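Magnesium transporter, putative (PDB 3KXR) is a putative magnesium transporter of the SLC41A (MgtE) family that probably carries cations across the membrane, represented here by its intracellular N-terminal segment and CBS-domain pair. Local coordinates at the interface of chains A and B. Coordinates in Å, arbitrary orientation; residue numbers count along the deposited sequence, not the author numbering. Chains: chain A/B, Magnesium transporter, putative.

Contact 1: the interface of chains A and B. Residues chain A 8, 10, 36; chain B 39-40, 43, 63.
The last residue of helix 27-36 in chain A, A:Gln36, faces the first turns of helix 39-50 in chain B, where B:Glu39, B:Arg40 and B:Gln43 line the approach, while the extended backbone at A:Leu8 and the 3-10 helix 10-12 of A:Phe10 run past the loop of B:Gln63. The chain A residues belong to the MgtE intracellular N domain, and B:Gln63 lies in the CBS-domain sequence. A:Gln36 buries 59 Å² against chain B. Its side chain, with chi1 at -126° and a slight bend at chi2, carries the amide to B:Arg40, with A:Gln36 CD 4.0 Å from the CG methylene of B:Arg40. A:Gln36 OE1 receives a weak hydrogen bond from the amide NE2 of B:Gln43 at 3.4 Å, bent to 134° at the hydrogen, and the two amides stand nearly perpendicular. With chi2 at 170° the chain of B:Gln43 runs straight from CB, carrying its amide out from the helix to that oxygen. At the head of the same helix, B:Glu39 meets A:Gln36 CG through its CB, at 4.1 Å, and its carboxylate turns away from the glutamine. Within chain A, the amide carbon CD of A:Gln36 lies 3.5 Å from CD2 of A:Phe10, so the phenyl group probably limits how far the amide can swing. One methyl branch of A:Leu8, CD2, meets B:Arg40 CD at 3.7 Å, the two side chains approaching from opposite directions; the arginine is not modelled beyond CD. A:Phe10 touches B:Gln63 with a rim atom, CE2, 3.8 Å from the CG methylene, while the glutamine OE1 lies 3.8 Å from A:Leu8 CA.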
loop_
_atom_site.group_PDB
_atom_site.type_symbol
_atom_site.label_atom_id
_atom_site.label_comp_id
_atom_site.label_asym_id
_atom_site.label_seq_id
_atom_site.Cartn_x
_atom_site.Cartn_y
_atom_site.Cartn_z
ATOM N N LEU A 8 6.087 16.728 1.046
ATOM C CA LEU A 8 5.893 15.732 2.146
ATOM C C LEU A 8 7.209 15.270 2.758
ATOM O O LEU A 8 8.247 15.293 2.107
ATOM C CB LEU A 8 5.087 14.480 1.688
ATOM C CG LEU A 8 3.562 14.366 1.967
ATOM C CD1 LEU A 8 2.716 14.691 0.728
ATOM C CD2 LEU A 8 3.160 12.978 2.504
ATOM N N PHE A 10 8.031 12.062 4.557
ATOM C CA PHE A 10 8.489 10.705 4.357
ATOM C C PHE A 10 8.871 10.528 2.880
ATOM O O PHE A 10 9.747 9.731 2.569
ATOM C CB PHE A 10 7.454 9.695 4.880
ATOM C CG PHE A 10 7.054 9.932 6.354
ATOM C CD1 PHE A 10 7.881 9.498 7.412
ATOM C CD2 PHE A 10 5.859 10.618 6.686
ATOM C CE1 PHE A 10 7.518 9.719 8.785
ATOM C CE2 PHE A 10 5.486 10.858 8.059
ATOM C CZ PHE A 10 6.318 10.406 9.100
ATOM N N GLN A 36 4.557 4.590 4.372
ATOM C CA GLN A 36 4.228 5.634 3.410
ATOM C C GLN A 36 5.010 5.479 2.123
ATOM O O GLN A 36 4.703 6.106 1.137
ATOM C CB GLN A 36 4.458 7.016 4.021
ATOM C CG GLN A 36 3.262 7.962 3.951
ATOM C CD GLN A 36 3.218 8.933 5.147
ATOM O OE1 GLN A 36 3.373 8.510 6.306
ATOM N NE2 GLN A 36 3.006 10.233 4.867
ATOM N N GLU B 39 -1.664 5.912 2.869
ATOM C CA GLU B 39 -1.337 5.707 4.261
ATOM C C GLU B 39 -1.648 6.965 5.090
ATOM O O GLU B 39 -2.104 6.839 6.223
ATOM C CB GLU B 39 0.127 5.295 4.413
ATOM C CG GLU B 39 0.582 5.085 5.857
ATOM C CD GLU B 39 -0.189 3.982 6.586
ATOM O OE1 GLU B 39 -0.731 3.077 5.919
ATOM O OE2 GLU B 39 -0.241 4.022 7.831
ATOM N N ARG B 40 -1.425 8.158 4.524
ATOM C CA ARG B 40 -1.733 9.430 5.213
ATOM C C ARG B 40 -3.218 9.493 5.521
ATOM O O ARG B 40 -3.616 9.926 6.589
ATOM C CB ARG B 40 -1.355 10.676 4.374
ATOM C CG ARG B 40 0.044 11.266 4.599
ATOM C CD ARG B 40 0.076 12.829 4.533
ATOM N N GLN B 43 -4.113 7.214 8.304
ATOM C CA GLN B 43 -3.668 7.778 9.584
ATOM C C GLN B 43 -4.729 8.758 10.109
ATOM O O GLN B 43 -5.056 8.758 11.293
ATOM C CB GLN B 43 -2.295 8.457 9.455
ATOM C CG GLN B 43 -1.075 7.494 9.311
ATOM C CD GLN B 43 0.306 8.193 8.935
ATOM O OE1 GLN B 43 0.428 9.434 8.863
ATOM N NE2 GLN B 43 1.339 7.365 8.725
ATOM N N GLN B 63 3.720 13.975 10.965
ATOM C CA GLN B 63 4.940 14.553 10.361
ATOM C C GLN B 63 5.671 15.484 11.294
ATOM O O GLN B 63 5.170 16.541 11.648
ATOM C CB GLN B 63 4.594 15.354 9.093
ATOM C CG GLN B 63 4.841 14.582 7.863
ATOM C CD GLN B 63 4.172 15.125 6.634
ATOM O OE1 GLN B 63 4.823 15.749 5.792
ATOM N NE2 GLN B 63 2.883 14.825 6.478
#

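Contact 2: the interface of chains A and B. Residues chain A 13, 17, 21, 25; chain B 67, 75, 78-79, 82.
Water 1 joins the backbone carbonyl of A:Asp17 to the guanidinium of B:Arg82, lying 3.2 Å from A:Asp17 O and 3.0 Å from B:Arg82 NH1, with NH2 of the same arginine as a further partner. Here the MgtE N-domain segment of chain A packs on helix 73-82 of a CBS domain in chain B. NH2 also makes a salt bridge to the carboxylate of A:Asp17, 3.3 Å from OD1, the two planes tilted rather than coplanar. NH1 stands over the six-membered ring of A:Trp21, 3.3 Å from its centroid, a cation-pi contact made by a guanidinium almost upright on the indole (88° between planes). The chain of B:Arg82 sets off from between its backbone N and carbonyl carbon (chi1 78°), and a bend at chi3 (-56°) turns the guanidinium to A:Trp21 and A:Asp17. Its guanidinium is sandwiched, with A:Leu13 CD2 over the centre of one face and B:Arg78 NE over the other. On the opposite face of the indole lies the CG methylene of B:Gln75, while B:Gln75 O is 3.3 Å from A:Trp21 CH2. The indole meets the face of B:Phe79 edge-to-face, A:Trp21 CZ3 lying 3.7 Å from B:Phe79 CD2. Replacing A:Trp21 with an alanine would probably strip B:Arg82 NH1 of its aromatic partner and open a gap between B:Arg82 and B:Gln75. On the same side of the phenyl, A:Leu25 CD2 meets B:Leu67 CD2 at 4.1 Å.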
loop_
_atom_site.group_PDB
_atom_site.type_symbol
_atom_site.label_atom_id
_atom_site.label_comp_id
_atom_site.label_asym_id
_atom_site.label_seq_id
_atom_site.Cartn_x
_atom_site.Cartn_y
_atom_site.Cartn_z
ATOM N N LEU A 13 12.764 11.269 2.682
ATOM C CA LEU A 13 13.740 10.372 3.319
ATOM C C LEU A 13 13.846 9.047 2.589
ATOM O O LEU A 13 12.858 8.389 2.393
ATOM C CB LEU A 13 13.318 10.067 4.753
ATOM C CG LEU A 13 13.701 11.068 5.841
ATOM C CD1 LEU A 13 13.334 10.464 7.159
ATOM C CD2 LEU A 13 15.196 11.429 5.850
ATOM N N ASP A 17 18.490 6.329 4.317
ATOM C CA ASP A 17 18.556 7.289 5.387
ATOM C C ASP A 17 18.051 6.627 6.658
ATOM O O ASP A 17 18.657 6.747 7.707
ATOM C CB ASP A 17 17.678 8.496 5.062
ATOM C CG ASP A 17 18.123 9.248 3.783
ATOM O OD1 ASP A 17 19.306 9.119 3.346
ATOM O OD2 ASP A 17 17.267 9.993 3.233
ATOM N N TRP A 21 20.197 5.949 10.055
ATOM C CA TRP A 21 19.750 6.585 11.291
ATOM C C TRP A 21 18.955 5.693 12.236
ATOM O O TRP A 21 18.167 6.184 13.065
ATOM C CB TRP A 21 18.954 7.820 10.927
ATOM C CG TRP A 21 19.796 9.001 10.953
ATOM C CD1 TRP A 21 21.161 9.042 10.963
ATOM C CD2 TRP A 21 19.354 10.339 10.986
ATOM N NE1 TRP A 21 21.590 10.325 11.016
ATOM C CE2 TRP A 21 20.497 11.151 11.035
ATOM C CE3 TRP A 21 18.096 10.939 11.000
ATOM C CZ2 TRP A 21 20.424 12.542 11.086
ATOM C CZ3 TRP A 21 18.017 12.331 11.053
ATOM C CH2 TRP A 21 19.170 13.116 11.091
ATOM N N LEU A 25 16.358 7.226 15.300
ATOM C CA LEU A 25 14.924 7.393 15.044
ATOM C C LEU A 25 14.172 6.375 15.875
ATOM O O LEU A 25 14.574 5.224 15.901
ATOM C CB LEU A 25 14.620 7.126 13.573
ATOM C CG LEU A 25 15.191 8.139 12.581
ATOM C CD1 LEU A 25 15.093 7.623 11.137
ATOM C CD2 LEU A 25 14.503 9.502 12.730
ATOM N N LEU B 67 13.751 12.569 17.443
ATOM C CA LEU B 67 14.911 11.690 17.600
ATOM C C LEU B 67 14.875 11.051 18.991
ATOM O O LEU B 67 14.270 11.599 19.931
ATOM C CB LEU B 67 16.214 12.492 17.406
ATOM C CG LEU B 67 16.598 13.014 16.010
ATOM C CD1 LEU B 67 17.782 13.933 16.065
ATOM C CD2 LEU B 67 16.889 11.837 15.088
ATOM N N GLN B 75 23.154 14.931 14.793
ATOM C CA GLN B 75 21.942 14.428 14.128
ATOM C C GLN B 75 20.880 15.499 13.994
ATOM O O GLN B 75 20.223 15.584 12.978
ATOM C CB GLN B 75 21.337 13.249 14.889
ATOM C CG GLN B 75 22.078 11.930 14.688
ATOM C CD GLN B 75 23.426 11.935 15.365
ATOM O OE1 GLN B 75 23.520 12.096 16.588
ATOM N NE2 GLN B 75 24.490 11.821 14.566
ATOM N N ARG B 78 21.668 17.968 11.234
ATOM C CA ARG B 78 21.489 17.387 9.926
ATOM C C ARG B 78 19.988 17.236 9.595
ATOM O O ARG B 78 19.572 17.367 8.446
ATOM C CB ARG B 78 22.230 16.062 9.883
ATOM C CG ARG B 78 21.970 15.288 8.652
ATOM C CD ARG B 78 22.939 14.149 8.489
ATOM N NE ARG B 78 22.715 13.484 7.205
ATOM C CZ ARG B 78 23.019 12.215 6.964
ATOM N NH1 ARG B 78 23.549 11.464 7.919
ATOM N NH2 ARG B 78 22.793 11.691 5.773
ATOM N N PHE B 79 19.165 16.997 10.608
ATOM C CA PHE B 79 17.727 16.853 10.387
ATOM C C PHE B 79 17.118 18.168 9.901
ATOM O O PHE B 79 16.286 18.208 8.990
ATOM C CB PHE B 79 17.037 16.427 11.699
ATOM C CG PHE B 79 15.943 15.390 11.529
ATOM C CD1 PHE B 79 15.258 15.243 10.335
ATOM C CD2 PHE B 79 15.572 14.596 12.609
ATOM C CE1 PHE B 79 14.242 14.302 10.216
ATOM C CE2 PHE B 79 14.553 13.654 12.511
ATOM C CZ PHE B 79 13.884 13.497 11.326
ATOM N N ARG B 82 18.319 18.838 6.242
ATOM C CA ARG B 82 17.977 17.906 5.166
ATOM C C ARG B 82 16.484 17.810 4.859
ATOM O O ARG B 82 16.107 17.217 3.897
ATOM C CB ARG B 82 18.469 16.517 5.536
ATOM C CG ARG B 82 17.547 15.814 6.560
ATOM C CD ARG B 82 18.171 14.579 7.197
ATOM N NE ARG B 82 18.603 13.573 6.213
ATOM C CZ ARG B 82 19.065 12.356 6.523
ATOM N NH1 ARG B 82 19.154 11.953 7.798
ATOM N NH2 ARG B 82 19.450 11.540 5.546
HETATM O O HOH W 1 20.488 9.318 7.562
#

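About 16 Å separates the C-alpha centres of contact 1 and contact 2, which share no residue but draw on the same N-terminal stretch of chain A. On its route from residue 8 to the end of helix 27-36, that stretch serves contact 1 at both ends and contact 2 through helix 15-20 and the adjoining loops. On chain B, contact 1 takes helix 39-50 and B:Gln63, contact 2 strand 66-68 and helix 73-82. One chain's N-terminal segment thus bridges its neighbour's N-domain helix and CBS domain. The interface is not an exact two-fold; the structure alone does not show whether it is the physiological one.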